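Local coordinates for protein fructose-bisphosphate aldolase (Slackia heliotrinireducens, PDB 4MOZ) that belongs to the DeoC/LacD family of aldolases and folds as a closed barrel of eight parallel strands with helices packed around it, at residues Arg36-Ala41 / Arg283-Ile288; Gly242-Glu247 / Thr269-His274; Ile288-Ile291 / Asp295-Val298; His67-Ala72 / Gly78-Gln83. All coordinates share one frame; numbering follows the deposited sequence.

Interaction 1: residues Arg36-Ala41 / Arg283-Ile288; sequences RLMLFA and RLTKAI
M38, a selenomethionine on strand 37-41, reaches across to T285 and I288 on helix 278-294 and is the one residue of its strand that carries the contact. Its CB points at the helix. From there CG leaves anti to the backbone N (chi1 -169°), which sends the chain straight off the strand, and it meets the CG2 methyl of I288 at 3.9 Å from M38 CG. The next torsion bends the chain (chi2 -67°), and SE then carries the methyl onward along the helix surface. That terminal CE settles between two residues one helical turn apart: M38 CE is 3.9 Å from T285 CB on one of them and 4.0 Å from I288 CB on the other. It also lies 3.9 Å from the backbone T285 O, a plain van der Waals contact. The arrangement belongs to a TIM barrel: helix 278-294, the long helix after the last strand, packs against the first strand, where the barrel closes. M38 and I288 cross at about a right angle, and the CG2 methyl of I288 touches the selenoether chain at both CG and CE. The hydroxyl of T285 takes no part in this apolar contact; T285 OG1 is hydrogen-bonded to V282 O, in the preceding turn, and to V76 N. Beyond the two segments, I273 and N267 pack on the M38 chain, while F251 and L255 of helix 248-260 press on I288.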
loop_
_atom_site.group_PDB
_atom_site.type_symbol
_atom_site.label_atom_id
_atom_site.label_comp_id
_atom_site.label_asym_id
_atom_site.label_seq_id
_atom_site.Cartn_x
_atom_site.Cartn_y
_atom_site.Cartn_z
ATOM N N ARG C 36 -0.788 39.332 -0.073
ATOM C CA ARG C 36 -2.152 38.914 -0.397
ATOM C C ARG C 36 -2.136 37.969 -1.595
ATOM O O ARG C 36 -1.379 38.178 -2.545
ATOM C CB ARG C 36 -3.023 40.133 -0.715
ATOM C CG ARG C 36 -3.230 41.102 0.441
ATOM C CD ARG C 36 -4.631 40.994 1.025
ATOM N NE ARG C 36 -4.903 42.088 1.957
ATOM C CZ ARG C 36 -5.485 43.242 1.634
ATOM N NH1 ARG C 36 -5.882 43.482 0.387
ATOM N NH2 ARG C 36 -5.673 44.162 2.567
ATOM N N LEU C 37 -2.973 36.938 -1.562
ATOM C CA LEU C 37 -2.977 35.955 -2.642
ATOM C C LEU C 37 -4.196 36.063 -3.545
ATOM O O LEU C 37 -5.324 35.793 -3.118
ATOM C CB LEU C 37 -2.848 34.523 -2.099
ATOM C CG LEU C 37 -2.781 33.397 -3.145
ATOM C CD1 LEU C 37 -1.500 33.475 -3.965
ATOM C CD2 LEU C 37 -2.913 32.029 -2.492
HETATM N N MSE C 38 -3.953 36.459 -4.792
HETATM C CA MSE C 38 -4.967 36.408 -5.840
HETATM C C MSE C 38 -4.711 35.140 -6.643
HETATM O O MSE C 38 -3.755 35.073 -7.418
HETATM C CB MSE C 38 -4.897 37.654 -6.734
HETATM C CG MSE C 38 -6.076 37.828 -7.688
HETATM SE SE MSE C 38 -6.166 36.457 -9.091
HETATM C CE MSE C 38 -7.523 37.277 -10.239
ATOM N N LEU C 39 -5.556 34.132 -6.437
ATOM C CA LEU C 39 -5.389 32.831 -7.082
ATOM C C LEU C 39 -6.382 32.631 -8.224
ATOM O O LEU C 39 -7.599 32.698 -8.026
ATOM C CB LEU C 39 -5.509 31.698 -6.048
ATOM C CG LEU C 39 -5.272 30.257 -6.531
ATOM C CD1 LEU C 39 -4.590 29.422 -5.459
ATOM C CD2 LEU C 39 -6.558 29.580 -7.003
ATOM N N PHE C 40 -5.849 32.386 -9.416
ATOM C CA PHE C 40 -6.661 32.052 -10.578
ATOM C C PHE C 40 -6.715 30.526 -10.709
ATOM O O PHE C 40 -5.723 29.877 -11.070
ATOM C CB PHE C 40 -6.091 32.737 -11.827
ATOM C CG PHE C 40 -6.821 32.419 -13.111
ATOM C CD1 PHE C 40 -8.207 32.248 -13.136
ATOM C CD2 PHE C 40 -6.116 32.332 -14.310
ATOM C CE1 PHE C 40 -8.866 31.965 -14.321
ATOM C CE2 PHE C 40 -6.773 32.056 -15.505
ATOM C CZ PHE C 40 -8.149 31.872 -15.508
ATOM N N ALA C 41 -7.882 29.968 -10.384
ATOM C CA ALA C 41 -8.091 28.524 -10.364
ATOM C C ALA C 41 -8.431 27.975 -11.751
ATOM O O ALA C 41 -9.426 28.371 -12.367
ATOM C CB ALA C 41 -9.175 28.162 -9.354
ATOM N N ARG C 283 -10.312 41.731 -17.859
ATOM C CA ARG C 283 -10.788 42.873 -17.071
ATOM C C ARG C 283 -11.244 42.487 -15.660
ATOM O O ARG C 283 -11.050 43.257 -14.719
ATOM C CB ARG C 283 -11.904 43.636 -17.797
ATOM C CG ARG C 283 -11.434 44.412 -19.022
ATOM C CD ARG C 283 -12.434 45.479 -19.450
ATOM N NE ARG C 283 -13.793 44.957 -19.601
ATOM C CZ ARG C 283 -14.292 44.455 -20.727
ATOM N NH1 ARG C 283 -13.549 44.394 -21.827
ATOM N NH2 ARG C 283 -15.542 44.011 -20.754
ATOM N N LEU C 284 -11.840 41.303 -15.515
ATOM C CA LEU C 284 -12.269 40.834 -14.198
ATOM C C LEU C 284 -11.082 40.491 -13.298
ATOM O O LEU C 284 -11.100 40.806 -12.109
ATOM C CB LEU C 284 -13.263 39.670 -14.291
ATOM C CG LEU C 284 -13.808 39.132 -12.958
ATOM C CD1 LEU C 284 -14.512 40.206 -12.138
ATOM C CD2 LEU C 284 -14.732 37.945 -13.183
ATOM N N THR C 285 -10.050 39.863 -13.862
ATOM C CA THR C 285 -8.845 39.556 -13.083
ATOM C C THR C 285 -8.241 40.859 -12.569
ATOM O O THR C 285 -7.772 40.930 -11.430
ATOM C CB THR C 285 -7.767 38.778 -13.878
ATOM O OG1 THR C 285 -7.246 39.596 -14.936
ATOM C CG2 THR C 285 -8.325 37.485 -14.462
ATOM N N LYS C 286 -8.279 41.885 -13.419
ATOM C CA LYS C 286 -7.735 43.198 -13.092
ATOM C C LYS C 286 -8.536 43.843 -11.970
ATOM O O LYS C 286 -7.955 44.421 -11.052
ATOM C CB LYS C 286 -7.679 44.094 -14.336
ATOM C CG LYS C 286 -6.592 43.690 -15.321
ATOM C CD LYS C 286 -6.567 44.576 -16.555
ATOM C CE LYS C 286 -5.389 44.212 -17.448
ATOM N NZ LYS C 286 -5.293 45.086 -18.650
ATOM N N ALA C 287 -9.861 43.708 -12.035
ATOM C CA ALA C 287 -10.762 44.192 -10.986
ATOM C C ALA C 287 -10.504 43.491 -9.649
ATOM O O ALA C 287 -10.377 44.150 -8.610
ATOM C CB ALA C 287 -12.214 44.021 -11.407
ATOM N N ILE C 288 -10.419 42.161 -9.688
ATOM C CA ILE C 288 -10.128 41.360 -8.497
ATOM C C ILE C 288 -8.764 41.730 -7.909
ATOM O O ILE C 288 -8.655 41.995 -6.711
ATOM C CB ILE C 288 -10.197 39.849 -8.799
ATOM C CG1 ILE C 288 -11.623 39.447 -9.199
ATOM C CG2 ILE C 288 -9.741 39.036 -7.594
ATOM C CD1 ILE C 288 -11.721 38.076 -9.838
#

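Interaction 2: residues Gly242-Glu247 / Thr269-His274; sequences GGSTVE and TGRNIH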
loop_
_atom_site.group_PDB
_atom_site.type_symbol
_atom_site.label_atom_id
_atom_site.label_comp_id
_atom_site.label_asym_id
_atom_site.label_seq_id
_atom_site.Cartn_x
_atom_site.Cartn_y
_atom_site.Cartn_z
ATOM N N GLY C 242 -15.937 34.455 -4.003
ATOM C CA GLY C 242 -17.241 35.074 -4.216
ATOM C C GLY C 242 -18.147 34.139 -5.002
ATOM O O GLY C 242 -17.672 33.171 -5.607
ATOM N N GLY C 243 -19.450 34.427 -4.991
ATOM C CA GLY C 243 -20.439 33.635 -5.729
ATOM C C GLY C 243 -20.228 33.709 -7.232
ATOM O O GLY C 243 -19.924 34.777 -7.772
ATOM N N SER C 244 -20.391 32.572 -7.905
ATOM C CA SER C 244 -20.129 32.467 -9.342
ATOM C C SER C 244 -21.282 32.993 -10.197
ATOM O O SER C 244 -21.119 33.216 -11.400
ATOM C CB SER C 244 -19.821 31.015 -9.727
ATOM O OG SER C 244 -18.622 30.563 -9.118
ATOM N N THR C 245 -22.439 33.199 -9.571
ATOM C CA THR C 245 -23.666 33.519 -10.303
ATOM C C THR C 245 -24.252 34.905 -9.989
ATOM O O THR C 245 -25.339 35.243 -10.468
ATOM C CB THR C 245 -24.745 32.433 -10.089
ATOM O OG1 THR C 245 -25.005 32.285 -8.688
ATOM C CG2 THR C 245 -24.291 31.093 -10.664
ATOM N N VAL C 246 -23.537 35.703 -9.199
ATOM C CA VAL C 246 -23.986 37.066 -8.882
ATOM C C VAL C 246 -23.440 38.098 -9.878
ATOM O O VAL C 246 -22.547 37.793 -10.677
ATOM C CB VAL C 246 -23.644 37.486 -7.426
ATOM C CG1 VAL C 246 -24.488 36.706 -6.425
ATOM C CG2 VAL C 246 -22.153 37.338 -7.134
ATOM N N GLU C 247 -23.991 39.310 -9.829
ATOM C CA GLU C 247 -23.514 40.433 -10.642
ATOM C C GLU C 247 -22.094 40.815 -10.235
ATOM O O GLU C 247 -21.715 40.647 -9.070
ATOM C CB GLU C 247 -24.440 41.647 -10.487
ATOM C CG GLU C 247 -25.927 41.336 -10.594
ATOM C CD GLU C 247 -26.309 40.723 -11.930
ATOM O OE1 GLU C 247 -26.210 41.425 -12.961
ATOM O OE2 GLU C 247 -26.716 39.540 -11.947
ATOM N N THR C 269 -10.456 32.381 -7.532
ATOM C CA THR C 269 -11.527 32.522 -8.515
ATOM C C THR C 269 -11.225 31.672 -9.738
ATOM O O THR C 269 -10.104 31.691 -10.265
ATOM C CB THR C 269 -11.720 33.993 -8.947
ATOM O OG1 THR C 269 -11.712 34.843 -7.794
ATOM C CG2 THR C 269 -13.041 34.181 -9.703
ATOM N N GLY C 270 -12.236 30.930 -10.178
ATOM C CA GLY C 270 -12.103 30.031 -11.312
ATOM C C GLY C 270 -13.052 30.384 -12.434
ATOM O O GLY C 270 -12.774 31.282 -13.231
ATOM N N ARG C 271 -14.186 29.687 -12.482
ATOM C CA ARG C 271 -15.109 29.791 -13.614
ATOM C C ARG C 271 -15.704 31.177 -13.830
ATOM O O ARG C 271 -16.017 31.543 -14.963
ATOM C CB ARG C 271 -16.204 28.718 -13.545
ATOM C CG ARG C 271 -17.139 28.832 -12.358
ATOM C CD ARG C 271 -17.846 27.513 -12.127
ATOM N NE ARG C 271 -18.437 27.448 -10.795
ATOM C CZ ARG C 271 -18.931 26.344 -10.241
ATOM N NH1 ARG C 271 -19.446 26.396 -9.020
ATOM N NH2 ARG C 271 -18.910 25.188 -10.899
ATOM N N ASN C 272 -15.843 31.954 -12.758
ATOM C CA ASN C 272 -16.344 33.317 -12.884
ATOM C C ASN C 272 -15.465 34.149 -13.819
ATOM O O ASN C 272 -15.954 35.039 -14.514
ATOM C CB ASN C 272 -16.475 33.993 -11.520
ATOM C CG ASN C 272 -17.483 35.134 -11.528
ATOM O OD1 ASN C 272 -18.260 35.291 -12.474
ATOM N ND2 ASN C 272 -17.478 35.933 -10.473
ATOM N N ILE C 273 -14.173 33.838 -13.844
ATOM C CA ILE C 273 -13.259 34.465 -14.787
ATOM C C ILE C 273 -13.331 33.800 -16.167
ATOM O O ILE C 273 -13.694 34.451 -17.155
ATOM C CB ILE C 273 -11.801 34.447 -14.278
ATOM C CG1 ILE C 273 -11.649 35.337 -13.039
ATOM C CG2 ILE C 273 -10.852 34.894 -15.378
ATOM C CD1 ILE C 273 -10.368 35.098 -12.257
ATOM N N HIS C 274 -13.005 32.507 -16.231
ATOM C CA HIS C 274 -12.760 31.863 -17.521
ATOM C C HIS C 274 -13.964 31.600 -18.387
ATOM O O HIS C 274 -13.810 31.423 -19.589
ATOM C CB HIS C 274 -11.861 30.624 -17.396
ATOM C CG HIS C 274 -12.461 29.488 -16.594
ATOM N ND1 HIS C 274 -13.540 28.788 -17.010
ATOM C CD2 HIS C 274 -12.063 28.915 -15.384
ATOM C CE1 HIS C 274 -13.830 27.837 -16.105
ATOM N NE2 HIS C 274 -12.925 27.916 -15.110
HETATM O O HOH W 1 -13.660 34.172 -5.949
#
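S244 and N272 bring the two backbones closest, with S244 CA 5.3 Å from N272 CA, where an irregular loop passes the first turn of a short helix. Just before that turn, G270 sits at the N-cap position, and its carbonyl oxygen accepts from both I273 N and H274 N. Nearer the barrel, one water joins the segments: it accepts from G242 N at 3.0 Å and donates to T269 OG1 at 2.8 Å. The side chains meet more loosely. S244 OG lies at the edge of the R271 guanidinium, near its plane, 3.5 Å from R271 NE, close but not a hydrogen bond; the far end of R271 is instead held by a salt bridge from NH2 to D52. CG of N272, anti to the backbone N (chi1 -157°), carries the amide toward the loop, where N272 ND2 stands 3.8 Å from G243 O. The loop follows strand 237-240 and the short helix follows strand 266-269, so the contact lies at the C-terminal end of the barrel strands, where TIM-barrel enzymes place their active sites. F251 of helix 248-260 packs on V246, T269 and N272, and I273 fits against helices 66-74 and 278-294.

Interaction 3: residues Ile288-Ile291 / Asp295-Val298; sequences ISAI and DYDV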
loop_
_atom_site.group_PDB
_atom_site.type_symbol
_atom_site.label_atom_id
_atom_site.label_comp_id
_atom_site.label_asym_id
_atom_site.label_seq_id
_atom_site.Cartn_x
_atom_site.Cartn_y
_atom_site.Cartn_z
ATOM N N ILE C 288 -10.419 42.161 -9.688
ATOM C CA ILE C 288 -10.128 41.360 -8.497
ATOM C C ILE C 288 -8.764 41.730 -7.909
ATOM O O ILE C 288 -8.655 41.995 -6.711
ATOM C CB ILE C 288 -10.197 39.849 -8.799
ATOM C CG1 ILE C 288 -11.623 39.447 -9.199
ATOM C CG2 ILE C 288 -9.741 39.036 -7.594
ATOM C CD1 ILE C 288 -11.721 38.076 -9.838
ATOM N N SER C 289 -7.737 41.762 -8.758
ATOM C CA SER C 289 -6.378 42.103 -8.339
ATOM C C SER C 289 -6.257 43.530 -7.798
ATOM O O SER C 289 -5.403 43.802 -6.953
ATOM C CB SER C 289 -5.391 41.905 -9.492
ATOM O OG SER C 289 -5.078 40.534 -9.672
ATOM N N ALA C 290 -7.103 44.435 -8.289
ATOM C CA ALA C 290 -7.090 45.817 -7.819
ATOM C C ALA C 290 -7.558 45.903 -6.372
ATOM O O ALA C 290 -6.947 46.603 -5.565
ATOM C CB ALA C 290 -7.927 46.712 -8.720
ATOM N N ILE C 291 -8.628 45.178 -6.044
ATOM C CA ILE C 291 -9.081 45.058 -4.658
ATOM C C ILE C 291 -8.031 44.342 -3.807
ATOM O O ILE C 291 -7.609 44.855 -2.774
ATOM C CB ILE C 291 -10.431 44.318 -4.546
ATOM C CG1 ILE C 291 -11.552 45.169 -5.151
ATOM C CG2 ILE C 291 -10.742 43.972 -3.093
ATOM C CD1 ILE C 291 -12.875 44.444 -5.301
ATOM N N ASP C 295 -5.784 47.515 -2.987
ATOM C CA ASP C 295 -6.685 48.103 -1.979
ATOM C C ASP C 295 -7.841 48.960 -2.512
ATOM O O ASP C 295 -8.461 49.708 -1.744
ATOM C CB ASP C 295 -5.882 48.897 -0.939
ATOM C CG ASP C 295 -4.826 48.055 -0.253
ATOM O OD1 ASP C 295 -5.204 47.125 0.489
ATOM O OD2 ASP C 295 -3.620 48.318 -0.468
ATOM N N TYR C 296 -8.140 48.852 -3.806
ATOM C CA TYR C 296 -9.245 49.607 -4.413
ATOM C C TYR C 296 -10.556 49.446 -3.653
ATOM O O TYR C 296 -10.834 48.378 -3.100
ATOM C CB TYR C 296 -9.489 49.154 -5.855
ATOM C CG TYR C 296 -8.598 49.767 -6.914
ATOM C CD1 TYR C 296 -7.232 49.957 -6.692
ATOM C CD2 TYR C 296 -9.116 50.112 -8.161
ATOM C CE1 TYR C 296 -6.416 50.500 -7.671
ATOM C CE2 TYR C 296 -8.307 50.650 -9.150
ATOM C CZ TYR C 296 -6.959 50.844 -8.899
ATOM O OH TYR C 296 -6.149 51.377 -9.874
ATOM N N ASP C 297 -11.347 50.520 -3.635
ATOM C CA ASP C 297 -12.763 50.455 -3.286
ATOM C C ASP C 297 -13.488 49.629 -4.339
ATOM O O ASP C 297 -12.983 49.457 -5.453
ATOM C CB ASP C 297 -13.377 51.861 -3.260
ATOM C CG ASP C 297 -13.100 52.607 -1.963
ATOM O OD1 ASP C 297 -12.674 51.975 -0.970
ATOM O OD2 ASP C 297 -13.325 53.838 -1.936
ATOM N N VAL C 298 -14.674 49.136 -3.986
ATOM C CA VAL C 298 -15.520 48.375 -4.910
ATOM C C VAL C 298 -15.829 49.179 -6.182
ATOM O O VAL C 298 -15.725 48.651 -7.296
ATOM C CB VAL C 298 -16.828 47.911 -4.221
ATOM C CG1 VAL C 298 -17.787 47.276 -5.219
ATOM C CG2 VAL C 298 -16.513 46.937 -3.092
#
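A290 O accepts the backbone N-H of Y296 in a nearly straight bond, 3.1 Å from A290 O to Y296 N with 163° at the hydrogen. The donor stands 41° out of the carbonyl plane, off the lone-pair directions. D295 N is also near A290 O, but at a poor angle; its hydrogen bond, a weak one, goes to I291 O, 3.2 Å from D295 N. The sound bond and the weak one lie at the C-terminal end of helix 278-294. D295 ends the helix with a positive phi of 72°, a left-handed conformation that reverses the chain and starts the short link to helix 298-305, for which D297 takes the N-cap position, though its side chain makes no capping bond. Folding back also lays the Y296 ring over A290. With CG beside its own backbone N, the tyrosine presents one face to the A290 methyl, and A290 CB lies 3.7 Å from the centroid of the Y296 ring, close to the ring normal: a CH-pi contact. The ring is placed further by F311, which meets it edge-to-face and also touches A290. The CB of I291 points away from the link and its side chain packs on L252 of helix 248-260, yet I291 CG1 still passes 3.9 Å from Y296 O. CB of D295 points away from segment 288-291, and D295 OD1 is hydrogen-bonded to the hydroxyl of Y260.

Interaction 4: residues His67-Ala72 / Gly78-Gln83; sequences HLFKIA and GVMAGQ
The F69 ring and the M80 side chain cross at about a right angle, the extended selenomethionine meeting the aromatic face with its tip. M80 CE stands 3.5 Å from the centroid of the F69 ring and only 6° off the normal, a CH-pi contact over the middle of the face. One bond back, M80 SE lies 4.2 Å from the same F69 centroid, still above the ring, the selenium counterpart of a Met-aromatic contact. M80 is extended through all three torsions, so the chain stands out straight from strand 79-82 and reaches the helix; M80 has two conformers, and these contacts belong to one of them. The F69 CA–CB bond does not aim at the strand, but its CG lies beside the backbone N (chi1 -71°), and from there the ring swings round to put a face across the path of the methyl. Two smaller groups border the same chain. A72 CB touches the selenium, 3.7 Å from M80 SE, and L68 CB lies 3.8 Å from M80 CE, so the methyl is held against ring and helix together. Helix and strand run nearly antiparallel, their axes at 163° and 9.9 Å apart, as the helix of a beta-alpha-beta crossover must in returning the chain to a parallel neighbour. Helix 66-74 makes that return here between strands 37-41 and 79-82: F40 of the former packs on I71 and A72, Y90 stacks with F69, and the M80 backbone is hydrogen-bonded to N98 and L100, at the start of the next strand.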
loop_
_atom_site.group_PDB
_atom_site.type_symbol
_atom_site.label_atom_id
_atom_site.label_comp_id
_atom_site.label_asym_id
_atom_site.label_seq_id
_atom_site.Cartn_x
_atom_site.Cartn_y
_atom_site.Cartn_z
ATOM N N HIS C 67 -7.186 29.356 -23.646
ATOM C CA HIS C 67 -7.932 30.456 -23.032
ATOM C C HIS C 67 -7.450 30.761 -21.634
ATOM O O HIS C 67 -7.222 31.928 -21.292
ATOM C CB HIS C 67 -9.412 30.093 -23.027
ATOM C CG HIS C 67 -10.333 31.203 -22.579
ATOM N ND1 HIS C 67 -10.417 32.383 -23.222
ATOM C CD2 HIS C 67 -11.262 31.253 -21.538
ATOM C CE1 HIS C 67 -11.335 33.158 -22.612
ATOM N NE2 HIS C 67 -11.853 32.461 -21.583
ATOM N N LEU C 68 -7.270 29.717 -20.822
ATOM C CA LEU C 68 -6.838 29.878 -19.431
ATOM C C LEU C 68 -5.464 30.533 -19.335
ATOM O O LEU C 68 -5.238 31.401 -18.490
ATOM C CB LEU C 68 -6.837 28.532 -18.698
ATOM C CG LEU C 68 -8.129 27.700 -18.750
ATOM C CD1 LEU C 68 -7.912 26.312 -18.171
ATOM C CD2 LEU C 68 -9.276 28.401 -18.042
ATOM N N PHE C 69 -4.552 30.124 -20.210
ATOM C CA PHE C 69 -3.191 30.649 -20.190
ATOM C C PHE C 69 -3.108 32.068 -20.748
ATOM O O PHE C 69 -2.278 32.864 -20.303
ATOM C CB PHE C 69 -2.240 29.700 -20.916
ATOM C CG PHE C 69 -1.986 28.416 -20.169
ATOM C CD1 PHE C 69 -2.860 27.332 -20.295
ATOM C CD2 PHE C 69 -0.880 28.290 -19.331
ATOM C CE1 PHE C 69 -2.633 26.152 -19.603
ATOM C CE2 PHE C 69 -0.649 27.112 -18.640
ATOM C CZ PHE C 69 -1.524 26.040 -18.776
ATOM N N LYS C 70 -3.976 32.382 -21.708
ATOM C CA LYS C 70 -4.078 33.731 -22.253
ATOM C C LYS C 70 -4.568 34.704 -21.181
ATOM O O LYS C 70 -4.056 35.817 -21.073
ATOM C CB LYS C 70 -5.016 33.768 -23.462
ATOM C CG LYS C 70 -4.483 33.091 -24.718
ATOM C CD LYS C 70 -5.487 33.256 -25.852
ATOM C CE LYS C 70 -5.165 32.379 -27.052
ATOM N NZ LYS C 70 -4.090 32.958 -27.896
ATOM N N ILE C 71 -5.555 34.269 -20.397
ATOM C CA ILE C 71 -6.090 35.054 -19.284
ATOM C C ILE C 71 -5.012 35.316 -18.232
ATOM O O ILE C 71 -4.815 36.455 -17.812
ATOM C CB ILE C 71 -7.309 34.371 -18.630
ATOM C CG1 ILE C 71 -8.482 34.311 -19.612
ATOM C CG2 ILE C 71 -7.734 35.124 -17.377
ATOM C CD1 ILE C 71 -9.585 33.355 -19.207
ATOM N N ALA C 72 -4.313 34.264 -17.825
ATOM C CA ALA C 72 -3.248 34.376 -16.835
ATOM C C ALA C 72 -2.139 35.320 -17.296
ATOM O O ALA C 72 -1.536 36.023 -16.482
ATOM C CB ALA C 72 -2.674 33.004 -16.524
ATOM N N GLY C 78 -2.117 36.583 -9.137
ATOM C CA GLY C 78 -1.013 36.231 -8.250
ATOM C C GLY C 78 -0.411 34.927 -8.730
ATOM O O GLY C 78 0.746 34.891 -9.168
ATOM N N VAL C 79 -1.206 33.858 -8.651
ATOM C CA VAL C 79 -0.820 32.548 -9.178
ATOM C C VAL C 79 -1.901 31.948 -10.080
ATOM O O VAL C 79 -3.097 32.215 -9.905
ATOM C CB VAL C 79 -0.485 31.515 -8.065
ATOM C CG1 VAL C 79 0.692 31.976 -7.216
ATOM C CG2 VAL C 79 -1.699 31.210 -7.196
HETATM N N MSE C 80 -1.465 31.161 -11.057
HETATM C CA MSE C 80 -2.374 30.320 -11.810
HETATM C C MSE C 80 -2.222 28.904 -11.291
HETATM O O MSE C 80 -1.132 28.329 -11.348
HETATM C CB MSE C 80 -2.061 30.366 -13.301
HETATM C CG MSE C 80 -2.976 29.480 -14.126
HETATM SE SE MSE C 80 -2.371 29.339 -15.958
HETATM C CE MSE C 80 -3.694 28.077 -16.627
ATOM N N ALA C 81 -3.316 28.355 -10.772
ATOM C CA ALA C 81 -3.324 26.995 -10.229
ATOM C C ALA C 81 -3.907 26.006 -11.230
ATOM O O ALA C 81 -5.037 26.176 -11.693
ATOM C CB ALA C 81 -4.093 26.941 -8.916
ATOM N N GLY C 82 -3.125 24.981 -11.565
ATOM C CA GLY C 82 -3.576 23.931 -12.478
ATOM C C GLY C 82 -2.806 22.635 -12.315
ATOM O O GLY C 82 -1.767 22.601 -11.648
ATOM N N GLN C 83 -3.315 21.567 -12.930
ATOM C CA GLN C 83 -2.645 20.265 -12.898
ATOM C C GLN C 83 -1.290 20.319 -13.598
ATOM O O GLN C 83 -1.087 21.124 -14.517
ATOM C CB GLN C 83 -3.520 19.181 -13.532
ATOM C CG GLN C 83 -4.731 18.773 -12.704
ATOM C CD GLN C 83 -5.937 19.665 -12.945
ATOM O OE1 GLN C 83 -5.920 20.534 -13.827
ATOM N NE2 GLN C 83 -6.994 19.456 -12.159
#

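Interactions 1 and 4 are buried helix-on-strand packing around adjacent strands 37-41 and 79-82, each led by one selenomethionine; the first meets aliphatic groups and a carbonyl, the second an aromatic face. Where the barrel closes, backbone bonds from L39 and A41 to T269 tie interaction 1 to interaction 2, which lies partly exposed at the C-terminal strand ends and relies on a water and loose polar approaches. Interaction 3 shares I288 and helix 278-294 with interaction 1 but sits at the C-terminal end of that helix, where backbone hydrogen bonds accompany a CH-pi contact. H274 and I273 of interaction 2 also touch helix 66-74 of interaction 4, whereas interactions 3 and 4 do not meet.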